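Local coordinates for putative phosphatase (Clostridium difficile, PDB 3SD7), which is a haloacid dehalogenase-like hydrolase that probably hydrolyses phosphate esters, its exact substrate being unknown, at residues A[34-39]-A[138-143]; A[72-77]-A[163-168]; A[116-121]-A[234-239]. One frame throughout, in Å; residues are numbered along the deposited sequence. Where two conformers were deposited one is given.

From the N terminus, the chain enters the loop 34-39 at the end of the central strand 31-34, passes 72-77 and 116-121, and closes contact 1 on reaching helix segment 138-143. Contact 2, opened at 72-77, closes at 163-168, and contact 3, opened at 116-121, closes only near the C terminus at 234-239. Each pair of contacts therefore crosses. Contact 1 ties the metal-binding loop to a flanking helix, contact 2 approaches what is probably the helical cap from the core, and contact 3 pairs two helices of the core. A salt bridge from one conformer of Lys168 joins contacts 1 and 2, and packing of Phe34 on Leu119 joins contacts 1 and 3.

Contact 1: A[34-39]-A[138-143]; sequences FDLDGT and VFAETI. With NA (sodium ion), chain B.
Backbone N of Leu36, the residue that reaches over to Ala140 and Ile143, donates to Asp35 OD1 at 2.7 Å, bent to 146° and aimed at the anti lone pair. The same oxygen is also gripped by Thr133 OG1 and, weakly, by a water, which should limit rotation of the carboxylate. With CG anti to the backbone N (chi1 -177°), Leu36 sends its CD2 methyl over the helix 138-143: CD2 lies 3.7 Å from Ala140 CA and 4.1 Å from Ile143 CD1. Alanine suits this spot because its short side chain lets the leucine methyl come close to the helix backbone, while Ile143 adds a second apolar surface one turn on.

On its other flank the loop holds a sodium ion, bound by Asp37 O at 2.2 Å, three waters and Asp192 OD1; Asp35 meets it only through weak bonds to two of those waters. Gly38 fits the positive phi (75°) of the turn, which Thr39 N closes onto Leu36 O. The Asp35-Asp37-Thr39 spacing matches the DxDx(T/V) motif of this family, consistent with an active-site loop.

The loop follows strand 31-34, central in the parallel sheet, and Leu36 and Ile143 both also touch Thr41 of strand 41-42; Ala140 rests on Ile156 of strand 155-159.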
ATOM      1  N   PHE A  34      -6.955  -0.246   6.041  1.00 17.22           N
ATOM      2  CA  PHE A  34      -6.020   0.583   5.331  1.00 15.78           C
ATOM      3  C   PHE A  34      -5.109  -0.218   4.397  1.00 17.18           C
ATOM      4  O   PHE A  34      -4.630  -1.272   4.767  1.00 17.54           O
ATOM      5  CB  PHE A  34      -5.069   1.321   6.293  1.00 18.59           C
ATOM      6  CG  PHE A  34      -5.717   2.341   7.157  1.00 18.91           C
ATOM      7  CD1 PHE A  34      -5.675   3.693   6.795  1.00 19.92           C
ATOM      8  CD2 PHE A  34      -6.298   1.987   8.375  1.00 19.97           C
ATOM      9  CE1 PHE A  34      -6.239   4.645   7.597  1.00 24.61           C
ATOM     10  CE2 PHE A  34      -6.870   2.983   9.189  1.00 20.99           C
ATOM     11  CZ  PHE A  34      -6.835   4.286   8.791  1.00 23.54           C
ATOM     12  N   ASP A  35      -4.878   0.295   3.195  1.00 17.24           N
ATOM     13  CA  ASP A  35      -3.807  -0.221   2.357  1.00 16.90           C
ATOM     14  C   ASP A  35      -2.499   0.353   2.984  1.00 18.36           C
ATOM     15  O   ASP A  35      -2.544   1.199   3.892  1.00 19.72           O
ATOM     16  CB  ASP A  35      -3.997   0.174   0.905  1.00 20.71           C
ATOM     17  CG  ASP A  35      -3.336  -0.835  -0.065  1.00 26.50           C
ATOM     18  OD1 ASP A  35      -2.250  -1.337   0.245  1.00 22.27           O
ATOM     19  OD2 ASP A  35      -3.932  -1.152  -1.134  1.00 31.72           O
ATOM     20  N   LEU A  36      -1.354  -0.095   2.525  1.00 18.45           N
ATOM     21  CA  LEU A  36      -0.066   0.314   3.110  1.00 19.20           C
ATOM     22  C   LEU A  36       0.631   1.392   2.288  1.00 17.92           C
ATOM     23  O   LEU A  36       0.556   2.586   2.622  1.00 19.59           O
ATOM     24  CB  LEU A  36       0.833  -0.914   3.288  1.00 20.08           C
ATOM     25  CG  LEU A  36       2.175  -0.605   3.970  1.00 22.57           C
ATOM     26  CD1 LEU A  36       2.006  -0.405   5.483  1.00 26.17           C
ATOM     27  CD2 LEU A  36       3.125  -1.732   3.698  1.00 29.94           C
ATOM     28  N   ASP A  37       1.271   0.960   1.194  1.00 19.39           N
ATOM     29  CA  ASP A  37       2.011   1.880   0.323  1.00 20.35           C
ATOM     30  C   ASP A  37       1.086   2.954  -0.222  1.00 19.73           C
ATOM     31  O   ASP A  37      -0.029   2.678  -0.743  1.00 20.19           O
ATOM     32  CB  ASP A  37       2.681   1.158  -0.857  1.00 20.65           C
ATOM     33  CG  ASP A  37       3.867   0.294  -0.471  1.00 25.61           C
ATOM     34  OD1 ASP A  37       4.391   0.318   0.683  1.00 25.89           O
ATOM     35  OD2 ASP A  37       4.319  -0.430  -1.398  1.00 31.89           O
ATOM     36  N   GLY A  38       1.515   4.203  -0.118  1.00 20.03           N
ATOM     37  CA  GLY A  38       0.744   5.327  -0.596  1.00 20.01           C
ATOM     38  C   GLY A  38      -0.434   5.737   0.239  1.00 19.11           C
ATOM     39  O   GLY A  38      -1.135   6.652  -0.099  1.00 20.18           O
ATOM     40  N   THR A  39      -0.646   5.045   1.370  1.00 18.93           N
ATOM     41  CA  THR A  39      -1.792   5.276   2.238  1.00 17.95           C
ATOM     42  C   THR A  39      -1.272   5.537   3.659  1.00 17.96           C
ATOM     43  O   THR A  39      -1.567   6.568   4.239  1.00 20.33           O
ATOM     44  CB  THR A  39      -2.732   4.101   2.207  1.00 18.68           C
ATOM     45  OG1 THR A  39      -3.200   3.912   0.859  1.00 19.81           O
ATOM     46  CG2 THR A  39      -3.953   4.345   3.094  1.00 20.23           C
ATOM     47  N   VAL A 138       5.020  -9.954   5.284  0.50 27.82           N
ATOM     48  CA  VAL A 138       6.270  -9.771   6.050  0.50 30.04           C
ATOM     49  C   VAL A 138       6.792  -8.340   5.914  0.50 29.12           C
ATOM     50  O   VAL A 138       7.251  -7.751   6.890  0.50 28.34           O
ATOM     51  CB  VAL A 138       7.377 -10.766   5.663  0.50 32.51           C
ATOM     52  CG1 VAL A 138       7.815 -10.567   4.213  0.50 32.43           C
ATOM     53  CG2 VAL A 138       8.567 -10.606   6.605  0.50 35.30           C
ATOM     54  N   PHE A 139       6.725  -7.784   4.709  1.00 28.18           N
ATOM     55  CA  PHE A 139       7.158  -6.411   4.516  1.00 27.41           C
ATOM     56  C   PHE A 139       6.237  -5.410   5.232  1.00 24.13           C
ATOM     57  O   PHE A 139       6.719  -4.476   5.866  1.00 24.70           O
ATOM     58  CB  PHE A 139       7.287  -6.057   3.016  1.00 29.22           C
ATOM     59  CG  PHE A 139       8.296  -6.883   2.269  1.00 30.76           C
ATOM     60  CD1 PHE A 139       9.403  -7.439   2.911  1.00 33.64           C
ATOM     61  CD2 PHE A 139       8.197  -7.014   0.903  1.00 36.53           C
ATOM     62  CE1 PHE A 139      10.351  -8.180   2.195  1.00 40.51           C
ATOM     63  CE2 PHE A 139       9.150  -7.738   0.186  1.00 39.12           C
ATOM     64  CZ  PHE A 139      10.211  -8.324   0.840  1.00 40.59           C
ATOM     65  N   ALA A 140       4.915  -5.587   5.118  1.00 23.66           N
ATOM     66  CA  ALA A 140       3.938  -4.712   5.768  1.00 21.79           C
ATOM     67  C   ALA A 140       4.156  -4.700   7.292  1.00 23.99           C
ATOM     68  O   ALA A 140       4.209  -3.651   7.929  1.00 23.01           O
ATOM     69  CB  ALA A 140       2.470  -5.128   5.416  1.00 23.66           C
ATOM     70  N   GLU A 141       4.303  -5.886   7.863  1.00 24.82           N
ATOM     71  CA  GLU A 141       4.528  -5.982   9.302  1.00 24.74           C
ATOM     72  C   GLU A 141       5.867  -5.354   9.705  1.00 24.96           C
ATOM     73  O   GLU A 141       5.939  -4.654  10.708  1.00 26.84           O
ATOM     74  CB  GLU A 141       4.422  -7.437   9.738  1.00 24.97           C
ATOM     75  CG  GLU A 141       3.008  -7.983   9.649  1.00 24.96           C
ATOM     76  CD  GLU A 141       2.930  -9.410  10.119  1.00 28.86           C
ATOM     77  OE1 GLU A 141       3.915 -10.147   9.916  1.00 29.95           O
ATOM     78  OE2 GLU A 141       1.872  -9.800  10.656  1.00 27.92           O
ATOM     79  N   THR A 142       6.911  -5.585   8.910  1.00 27.00           N
ATOM     80  CA  THR A 142       8.230  -5.023   9.179  1.00 28.06           C
ATOM     81  C   THR A 142       8.170  -3.502   9.209  1.00 27.20           C
ATOM     82  O   THR A 142       8.702  -2.854  10.121  1.00 30.07           O
ATOM     83  CB  THR A 142       9.265  -5.502   8.165  1.00 30.66           C
ATOM     84  OG1 THR A 142       9.486  -6.905   8.350  1.00 33.15           O
ATOM     85  CG2 THR A 142      10.597  -4.761   8.343  1.00 33.17           C
ATOM     86  N   ILE A 143       7.515  -2.936   8.206  1.00 24.51           N
ATOM     87  CA  ILE A 143       7.378  -1.480   8.085  1.00 25.16           C
ATOM     88  C   ILE A 143       6.530  -0.873   9.195  1.00 22.58           C
ATOM     89  O   ILE A 143       6.879   0.169   9.750  1.00 26.30           O
ATOM     90  CB  ILE A 143       6.795  -1.122   6.703  1.00 23.35           C
ATOM     91  CG1 ILE A 143       7.802  -1.501   5.617  1.00 27.33           C
ATOM     92  CG2 ILE A 143       6.444   0.344   6.644  1.00 25.50           C
ATOM     93  CD1 ILE A 143       7.199  -1.514   4.201  1.00 27.32           C
TER
HETATM   94 NA    NA B 217      -1.341   1.805  -2.289  0.70 22.65          NA
HETATM   95  O   HOH W   1      -3.212   0.972  -3.035  1.00 24.27           O
HETATM   96  O   HOH W   2      -0.461  -0.196  -1.960  1.00 25.23           O
HETATM   97  O   HOH W   3       0.154   2.937  -3.837  1.00 20.97           O

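Contact 2: A[72-77]-A[163-168]; sequences GPPLHD and GTRVNK
Van der Waals contact between Arg165 and Pro74 makes up most of this small surface meeting. The guanidinium NH2 lies 4.1 Å from Pro74 CA, which sits at the edge of the group, near its plane, and 4.4 Å from the ring carbon CB of Pro74. Arginine suits such a crossing by its length: a chi1 of -174° sends the chain away from the backbone nitrogen, and after an extended run it bends at chi3 (-62°), carrying the flat end to the proline.

Polar attraction across the pair is weak at best. Arg165 NH1 comes 4.4 Å from Gly72 O, too far for a hydrogen bond, although a positive group near a carbonyl oxygen should be mildly favourable. Glycine belongs at 72, because its backbone angles would jam a beta carbon against the preceding carbonyl O.

Backbone geometry shapes both sides. Pro74 is the N-cap of the helix and its O takes a weak bond from Asp77 N; proline fits a helix start, where no amide hydrogen is needed. On the facing loop, Asn167 holds the N-cap position before helix 168-179, though its side chain makes no capping bond.

Lys168 takes no part in the meeting with 72-77. It ties its own segment to the metal-site loop through a salt bridge to Asp35, less certain because the lysine was modelled in two conformers.

Segment 72-77 leads into helix 75-82, where Leu75 packs on helix 87-105 in what is probably the cap of this hydrolase; segment 163-168 links strand 155-159 of the core sheet to helix 168-179.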
ATOM      1  N   GLY A  72       4.888   1.166  -8.884  1.00 29.24           N
ATOM      2  CA  GLY A  72       3.545   0.796  -9.333  1.00 31.45           C
ATOM      3  C   GLY A  72       3.518  -0.380 -10.279  1.00 32.25           C
ATOM      4  O   GLY A  72       2.952  -1.430  -9.944  1.00 34.49           O
ATOM      5  N   PRO A  73       4.142  -0.242 -11.459  1.00 31.33           N
ATOM      6  CA  PRO A  73       4.071  -1.356 -12.398  1.00 34.60           C
ATOM      7  C   PRO A  73       4.972  -2.537 -12.017  1.00 35.87           C
ATOM      8  O   PRO A  73       5.955  -2.366 -11.280  1.00 34.85           O
ATOM      9  CB  PRO A  73       4.557  -0.746 -13.714  1.00 35.56           C
ATOM     10  CG  PRO A  73       5.413   0.410 -13.308  1.00 34.57           C
ATOM     11  CD  PRO A  73       4.935   0.889 -11.983  1.00 29.88           C
ATOM     12  N   PRO A  74       4.642  -3.724 -12.525  1.00 40.30           N
ATOM     13  CA  PRO A  74       5.497  -4.871 -12.234  1.00 43.00           C
ATOM     14  C   PRO A  74       6.927  -4.631 -12.699  1.00 43.62           C
ATOM     15  O   PRO A  74       7.144  -4.006 -13.740  1.00 44.50           O
ATOM     16  CB  PRO A  74       4.876  -5.995 -13.073  1.00 46.29           C
ATOM     17  CG  PRO A  74       3.502  -5.540 -13.399  1.00 45.36           C
ATOM     18  CD  PRO A  74       3.547  -4.062 -13.448  1.00 41.44           C
ATOM     19  N   LEU A  75       7.902  -5.131 -11.949  1.00 44.87           N
ATOM     20  CA  LEU A  75       9.299  -4.999 -12.360  1.00 45.92           C
ATOM     21  C   LEU A  75       9.551  -5.514 -13.796  1.00 49.09           C
ATOM     22  O   LEU A  75      10.391  -4.950 -14.512  1.00 47.89           O
ATOM     23  CB  LEU A  75      10.230  -5.699 -11.371  1.00 46.77           C
ATOM     24  CG  LEU A  75      10.287  -5.092  -9.968  1.00 45.04           C
ATOM     25  CD1 LEU A  75      11.100  -5.993  -9.046  1.00 47.06           C
ATOM     26  CD2 LEU A  75      10.858  -3.663  -9.993  1.00 43.01           C
ATOM     27  N   HIS A  76       8.822  -6.556 -14.207  0.60 50.79           N
ATOM     28  CA  HIS A  76       8.962  -7.114 -15.555  0.60 54.37           C
ATOM     29  C   HIS A  76       8.725  -6.036 -16.605  0.60 53.81           C
ATOM     30  O   HIS A  76       9.506  -5.903 -17.538  0.60 55.57           O
ATOM     31  CB  HIS A  76       7.990  -8.287 -15.783  0.60 56.47           C
ATOM     32  CG  HIS A  76       8.098  -8.909 -17.146  0.60 61.39           C
ATOM     33  ND1 HIS A  76       7.319  -8.511 -18.213  0.60 64.06           N
ATOM     34  CD2 HIS A  76       8.895  -9.900 -17.614  0.60 65.28           C
ATOM     35  CE1 HIS A  76       7.632  -9.230 -19.277  0.60 66.16           C
ATOM     36  NE2 HIS A  76       8.585 -10.079 -18.941  0.60 68.16           N
ATOM     37  N   ASP A  77       7.658  -5.260 -16.434  1.00 51.46           N
ATOM     38  CA  ASP A  77       7.327  -4.187 -17.384  1.00 50.94           C
ATOM     39  C   ASP A  77       8.466  -3.170 -17.438  1.00 48.81           C
ATOM     40  O   ASP A  77       8.881  -2.745 -18.514  1.00 50.99           O
ATOM     41  CB  ASP A  77       6.023  -3.472 -17.001  1.00 49.84           C
ATOM     42  CG  ASP A  77       4.786  -4.295 -17.304  1.00 54.13           C
ATOM     43  OD1 ASP A  77       4.920  -5.380 -17.925  1.00 61.50           O
ATOM     44  OD2 ASP A  77       3.676  -3.838 -16.942  1.00 55.04           O
ATOM     45  N   GLY A 163       5.339 -15.098  -3.901  1.00 73.43           N
ATOM     46  CA  GLY A 163       4.047 -15.716  -4.166  1.00 74.11           C
ATOM     47  C   GLY A 163       3.326 -14.878  -5.204  1.00 73.93           C
ATOM     48  O   GLY A 163       3.880 -13.906  -5.723  1.00 73.34           O
ATOM     49  N   THR A 164       2.094 -15.259  -5.522  1.00 74.42           N
ATOM     50  CA  THR A 164       1.286 -14.500  -6.469  1.00 74.45           C
ATOM     51  C   THR A 164       0.759 -13.245  -5.750  1.00 71.06           C
ATOM     52  O   THR A 164       0.373 -13.319  -4.579  1.00 70.25           O
ATOM     53  CB  THR A 164       0.109 -15.354  -7.024  1.00 76.33           C
ATOM     54  OG1 THR A 164      -0.551 -14.646  -8.079  1.00 78.72           O
ATOM     55  CG2 THR A 164      -0.906 -15.707  -5.922  1.00 76.03           C
ATOM     56  N   ARG A 165       0.781 -12.096  -6.428  1.00 69.50           N
ATOM     57  CA  ARG A 165       0.273 -10.850  -5.837  1.00 66.61           C
ATOM     58  C   ARG A 165      -1.214 -11.059  -5.532  1.00 64.08           C
ATOM     59  O   ARG A 165      -2.002 -11.388  -6.424  1.00 64.80           O
ATOM     60  CB  ARG A 165       0.479  -9.663  -6.796  1.00 67.69           C
ATOM     61  CG  ARG A 165       0.112  -8.275  -6.227  1.00 69.11           C
ATOM     62  CD  ARG A 165       0.326  -7.144  -7.267  1.00 73.55           C
ATOM     63  NE  ARG A 165       1.728  -7.022  -7.693  1.00 78.87           N
ATOM     64  CZ  ARG A 165       2.175  -6.211  -8.662  1.00 82.16           C
ATOM     65  NH1 ARG A 165       1.340  -5.429  -9.345  1.00 82.88           N
ATOM     66  NH2 ARG A 165       3.473  -6.186  -8.959  1.00 83.41           N
ATOM     67  N   VAL A 166      -1.602 -10.888  -4.272  1.00 60.09           N
ATOM     68  CA  VAL A 166      -2.994 -11.114  -3.900  1.00 57.55           C
ATOM     69  C   VAL A 166      -3.858  -9.924  -4.308  1.00 54.06           C
ATOM     70  O   VAL A 166      -3.440  -8.770  -4.144  1.00 52.56           O
ATOM     71  CB  VAL A 166      -3.144 -11.368  -2.383  1.00 56.60           C
ATOM     72  CG1 VAL A 166      -4.589 -11.731  -2.049  1.00 56.04           C
ATOM     73  CG2 VAL A 166      -2.197 -12.482  -1.942  1.00 59.57           C
ATOM     74  N   ASN A 167      -5.038 -10.221  -4.863  1.00 51.83           N
ATOM     75  CA  ASN A 167      -6.019  -9.206  -5.227  1.00 49.23           C
ATOM     76  C   ASN A 167      -6.575  -8.546  -3.972  1.00 44.69           C
ATOM     77  O   ASN A 167      -6.578  -9.144  -2.860  1.00 42.79           O
ATOM     78  CB  ASN A 167      -7.155  -9.788  -6.069  1.00 51.76           C
ATOM     79  CG  ASN A 167      -6.724 -10.128  -7.467  1.00 57.82           C
ATOM     80  OD1 ASN A 167      -5.826  -9.495  -8.024  1.00 62.31           O
ATOM     81  ND2 ASN A 167      -7.384 -11.112  -8.064  1.00 60.56           N
ATOM     82  N   LYS A 168      -7.075  -7.326  -4.138  0.60 40.30           N
ATOM     83  CA  LYS A 168      -7.544  -6.566  -3.011  0.60 36.07           C
ATOM     84  C   LYS A 168      -8.806  -7.151  -2.371  0.60 34.49           C
ATOM     85  O   LYS A 168      -8.885  -7.254  -1.171  0.60 30.37           O
ATOM     86  CB  LYS A 168      -7.789  -5.112  -3.417  0.60 36.08           C
ATOM     87  CG  LYS A 168      -7.382  -4.154  -2.369  0.60 34.16           C
ATOM     88  CD  LYS A 168      -5.861  -4.001  -2.286  0.60 33.30           C
ATOM     89  CE  LYS A 168      -5.314  -3.312  -3.530  0.60 33.42           C
ATOM     90  NZ  LYS A 168      -3.885  -2.941  -3.393  0.60 33.73           N
TER

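Contact 3: A[116-121]-A[234-239]; sequences KEILEM and SIKDIL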
ATOM      1  N   LYS A 116       0.510   8.890  12.148  1.00 26.80           N
ATOM      2  CA  LYS A 116       0.592   8.269  13.480  1.00 30.13           C
ATOM      3  C   LYS A 116      -0.475   8.866  14.412  1.00 30.88           C
ATOM      4  O   LYS A 116      -1.171   8.135  15.118  1.00 31.13           O
ATOM      5  CB  LYS A 116       2.008   8.336  14.047  1.00 30.39           C
ATOM      6  CG  LYS A 116       2.211   7.435  15.237  1.00 36.56           C
ATOM      7  CD  LYS A 116       3.636   7.525  15.754  1.00 43.88           C
ATOM      8  CE  LYS A 116       3.922   6.414  16.745  1.00 48.56           C
ATOM      9  NZ  LYS A 116       2.937   6.362  17.858  1.00 56.08           N
ATOM     10  N   GLU A 117      -0.612  10.193  14.404  1.00 31.31           N
ATOM     11  CA  GLU A 117      -1.640  10.869  15.195  1.00 33.45           C
ATOM     12  C   GLU A 117      -3.054  10.388  14.872  1.00 32.32           C
ATOM     13  O   GLU A 117      -3.838  10.129  15.788  1.00 30.09           O
ATOM     14  CB  GLU A 117      -1.576  12.403  15.016  1.00 38.14           C
ATOM     15  CG  GLU A 117      -2.892  13.117  15.453  1.00 44.16           C
ATOM     16  CD  GLU A 117      -2.940  14.595  15.090  1.00 56.18           C
ATOM     17  OE1 GLU A 117      -2.023  15.321  15.512  1.00 57.33           O
ATOM     18  OE2 GLU A 117      -3.918  15.021  14.417  1.00 56.92           O
ATOM     19  N   ILE A 118      -3.409  10.259  13.588  1.00 29.59           N
ATOM     20  CA  ILE A 118      -4.776   9.856  13.281  1.00 28.47           C
ATOM     21  C   ILE A 118      -5.005   8.399  13.691  1.00 25.36           C
ATOM     22  O   ILE A 118      -6.071   8.072  14.205  1.00 26.68           O
ATOM     23  CB  ILE A 118      -5.230  10.153  11.824  1.00 31.99           C
ATOM     24  CG1 ILE A 118      -4.663   9.172  10.869  1.00 33.60           C
ATOM     25  CG2 ILE A 118      -5.011  11.653  11.433  1.00 34.93           C
ATOM     26  CD1 ILE A 118      -5.426   7.868  10.875  1.00 41.87           C
ATOM     27  N   LEU A 119      -4.008   7.530  13.498  1.00 23.51           N
ATOM     28  CA  LEU A 119      -4.163   6.131  13.939  1.00 22.67           C
ATOM     29  C   LEU A 119      -4.388   6.083  15.446  1.00 24.74           C
ATOM     30  O   LEU A 119      -5.258   5.350  15.898  1.00 23.70           O
ATOM     31  CB  LEU A 119      -2.958   5.280  13.586  1.00 24.61           C
ATOM     32  CG  LEU A 119      -2.755   5.126  12.080  1.00 22.77           C
ATOM     33  CD1 LEU A 119      -1.458   4.385  11.822  1.00 23.62           C
ATOM     34  CD2 LEU A 119      -3.936   4.399  11.400  1.00 25.74           C
ATOM     35  N   GLU A 120      -3.605   6.859  16.198  1.00 25.12           N
ATOM     36  CA  GLU A 120      -3.734   6.935  17.675  1.00 28.63           C
ATOM     37  C   GLU A 120      -5.154   7.428  18.040  1.00 29.28           C
ATOM     38  O   GLU A 120      -5.797   6.876  18.925  1.00 30.59           O
ATOM     39  CB  GLU A 120      -2.670   7.879  18.247  1.00 31.15           C
ATOM     40  CG  GLU A 120      -1.239   7.296  18.214  1.00 36.11           C
ATOM     41  CD  GLU A 120      -0.116   8.275  18.592  1.00 45.92           C
ATOM     42  OE1 GLU A 120      -0.312   9.517  18.669  1.00 46.63           O
ATOM     43  OE2 GLU A 120       1.001   7.776  18.802  1.00 50.40           O
ATOM     44  N   MET A 121      -5.650   8.429  17.316  1.00 27.90           N
ATOM     45  CA  MET A 121      -6.991   8.964  17.573  1.00 28.88           C
ATOM     46  C   MET A 121      -8.081   7.923  17.319  1.00 27.44           C
ATOM     47  O   MET A 121      -9.026   7.777  18.101  1.00 28.24           O
ATOM     48  CB  MET A 121      -7.220  10.236  16.759  1.00 30.69           C
ATOM     49  CG  MET A 121      -6.367  11.389  17.261  1.00 35.85           C
ATOM     50  SD  MET A 121      -6.510  12.807  16.173  1.00 47.14           S
ATOM     51  CE  MET A 121      -8.279  13.006  16.220  1.00 42.36           C
ATOM     52  N   SER A 234      -7.605  15.076   6.906  1.00 35.83           N
ATOM     53  CA  SER A 234      -9.014  15.001   6.509  1.00 36.47           C
ATOM     54  C   SER A 234      -9.676  13.636   6.777  1.00 36.50           C
ATOM     55  O   SER A 234     -10.899  13.548   6.792  1.00 37.54           O
ATOM     56  CB  SER A 234      -9.180  15.380   5.041  1.00 37.62           C
ATOM     57  OG  SER A 234      -8.934  16.752   4.872  1.00 39.92           O
ATOM     58  N   ILE A 235      -8.878  12.574   6.949  1.00 32.91           N
ATOM     59  CA  ILE A 235      -9.426  11.254   7.292  1.00 33.65           C
ATOM     60  C   ILE A 235     -10.258  11.336   8.602  1.00 36.90           C
ATOM     61  O   ILE A 235     -11.328  10.726   8.693  1.00 36.55           O
ATOM     62  CB  ILE A 235      -8.307  10.197   7.389  1.00 31.42           C
ATOM     63  CG1 ILE A 235      -7.727   9.947   5.990  1.00 30.25           C
ATOM     64  CG2 ILE A 235      -8.829   8.879   7.988  1.00 32.57           C
ATOM     65  CD1 ILE A 235      -6.469   9.110   5.943  1.00 31.83           C
ATOM     66  N   LYS A 236      -9.776  12.124   9.567  1.00 41.93           N
ATOM     67  CA  LYS A 236     -10.463  12.357  10.862  1.00 47.14           C
ATOM     68  C   LYS A 236     -11.890  12.853  10.710  1.00 49.81           C
ATOM     69  O   LYS A 236     -12.772  12.507  11.502  1.00 51.56           O
ATOM     70  CB  LYS A 236      -9.767  13.458  11.681  1.00 50.40           C
ATOM     71  CG  LYS A 236      -8.320  13.251  12.053  1.00 52.84           C
ATOM     72  CD  LYS A 236      -7.815  14.404  12.937  1.00 58.40           C
ATOM     73  CE  LYS A 236      -7.993  15.763  12.284  1.00 64.15           C
ATOM     74  NZ  LYS A 236      -7.220  16.824  12.996  1.00 69.19           N
ATOM     75  N   ASP A 237     -12.098  13.730   9.736  1.00 49.96           N
ATOM     76  CA  ASP A 237     -13.391  14.360   9.521  1.00 52.10           C
ATOM     77  C   ASP A 237     -14.454  13.371   9.055  1.00 49.62           C
ATOM     78  O   ASP A 237     -15.652  13.594   9.280  1.00 50.52           O
ATOM     79  CB  ASP A 237     -13.257  15.519   8.515  1.00 55.01           C
ATOM     80  CG  ASP A 237     -12.181  16.529   8.916  1.00 58.82           C
ATOM     81  OD1 ASP A 237     -11.843  16.621  10.114  1.00 66.69           O
ATOM     82  OD2 ASP A 237     -11.673  17.236   8.022  1.00 68.24           O
ATOM     83  N   ILE A 238     -14.017  12.280   8.422  1.00 42.55           N
ATOM     84  CA  ILE A 238     -14.915  11.239   7.909  1.00 40.26           C
ATOM     85  C   ILE A 238     -15.111  10.119   8.934  1.00 39.69           C
ATOM     86  O   ILE A 238     -16.218   9.609   9.124  1.00 41.04           O
ATOM     87  CB  ILE A 238     -14.327  10.617   6.618  1.00 37.88           C
ATOM     88  CG1 ILE A 238     -14.282  11.675   5.503  1.00 41.67           C
ATOM     89  CG2 ILE A 238     -15.131   9.403   6.147  1.00 36.52           C
ATOM     90  CD1 ILE A 238     -13.575  11.213   4.312  1.00 41.99           C
ATOM     91  N   LEU A 239     -14.036   9.759   9.616  1.00 35.82           N
ATOM     92  CA  LEU A 239     -14.092   8.629  10.531  1.00 36.60           C
ATOM     93  C   LEU A 239     -14.473   8.955  11.955  1.00 39.22           C
ATOM     94  O   LEU A 239     -14.960   8.078  12.668  1.00 40.39           O
ATOM     95  CB  LEU A 239     -12.761   7.902  10.502  1.00 33.04           C
ATOM     96  CG  LEU A 239     -12.404   7.370   9.141  1.00 33.92           C
ATOM     97  CD1 LEU A 239     -11.061   6.616   9.173  1.00 30.04           C
ATOM     98  CD2 LEU A 239     -13.543   6.482   8.576  1.00 35.99           C
TER
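Lys236 is the residue of 234-239 that lies against Ile118 and Met121, and the approach begins one position before it. There Ile235 turns its side chain toward Ile118, its CG2 coming to 4.6 Å from Ile118 CD1, a loose approach that Met115 and Tyr212 complete from outside. A branched aliphatic residue is apt here, since the place is buried and largely apolar. Its carbonyl O accepts from both Ile238 N and Leu239 N, holding this short helix together.

Lys236 itself carries most of the meeting. Its aliphatic stem crosses Ile118 obliquely, CG lying 3.7 Å from Ile118 CG2. One carbon further, CD meets the end of Met121, 3.6 Å from CE and 3.8 Å from SD; the methionine chain bends at chi3 (56°), which brings its methyl round to the lysine. Lysine works here as an apolar rod with a charged end. The bend at its own chi3 (-56°) directs NZ to Glu233 OE2, its salt-bridge partner, while Glu117 OE2 lies 4.0 Å from NZ, beyond salt-bridge distance. Because Glu117 and Glu233 approach each other with like charge, the ammonium group probably eases their repulsion.

The axes of helix segments 116-121 and 235-239 run nearly parallel, at 16°, and 10.8 Å apart at closest approach, so side chains bridge the gap. Both helices belong to the alpha/beta core of the Rossmann-like HAD fold: helix 115-124 precedes strand 128-133, and helix 235-239 follows the edge strand 227-229.

Asp237 is exposed, fitting for a carboxylate, and its backbone O is bonded by Lys26 NZ. Ile238 turns instead to the sheet, packing on Tyr227, Val229 and Ile208. Leu239, buried, touches Ile208 as well and settles against Leu122, one residue beyond Met121 on the partner helix.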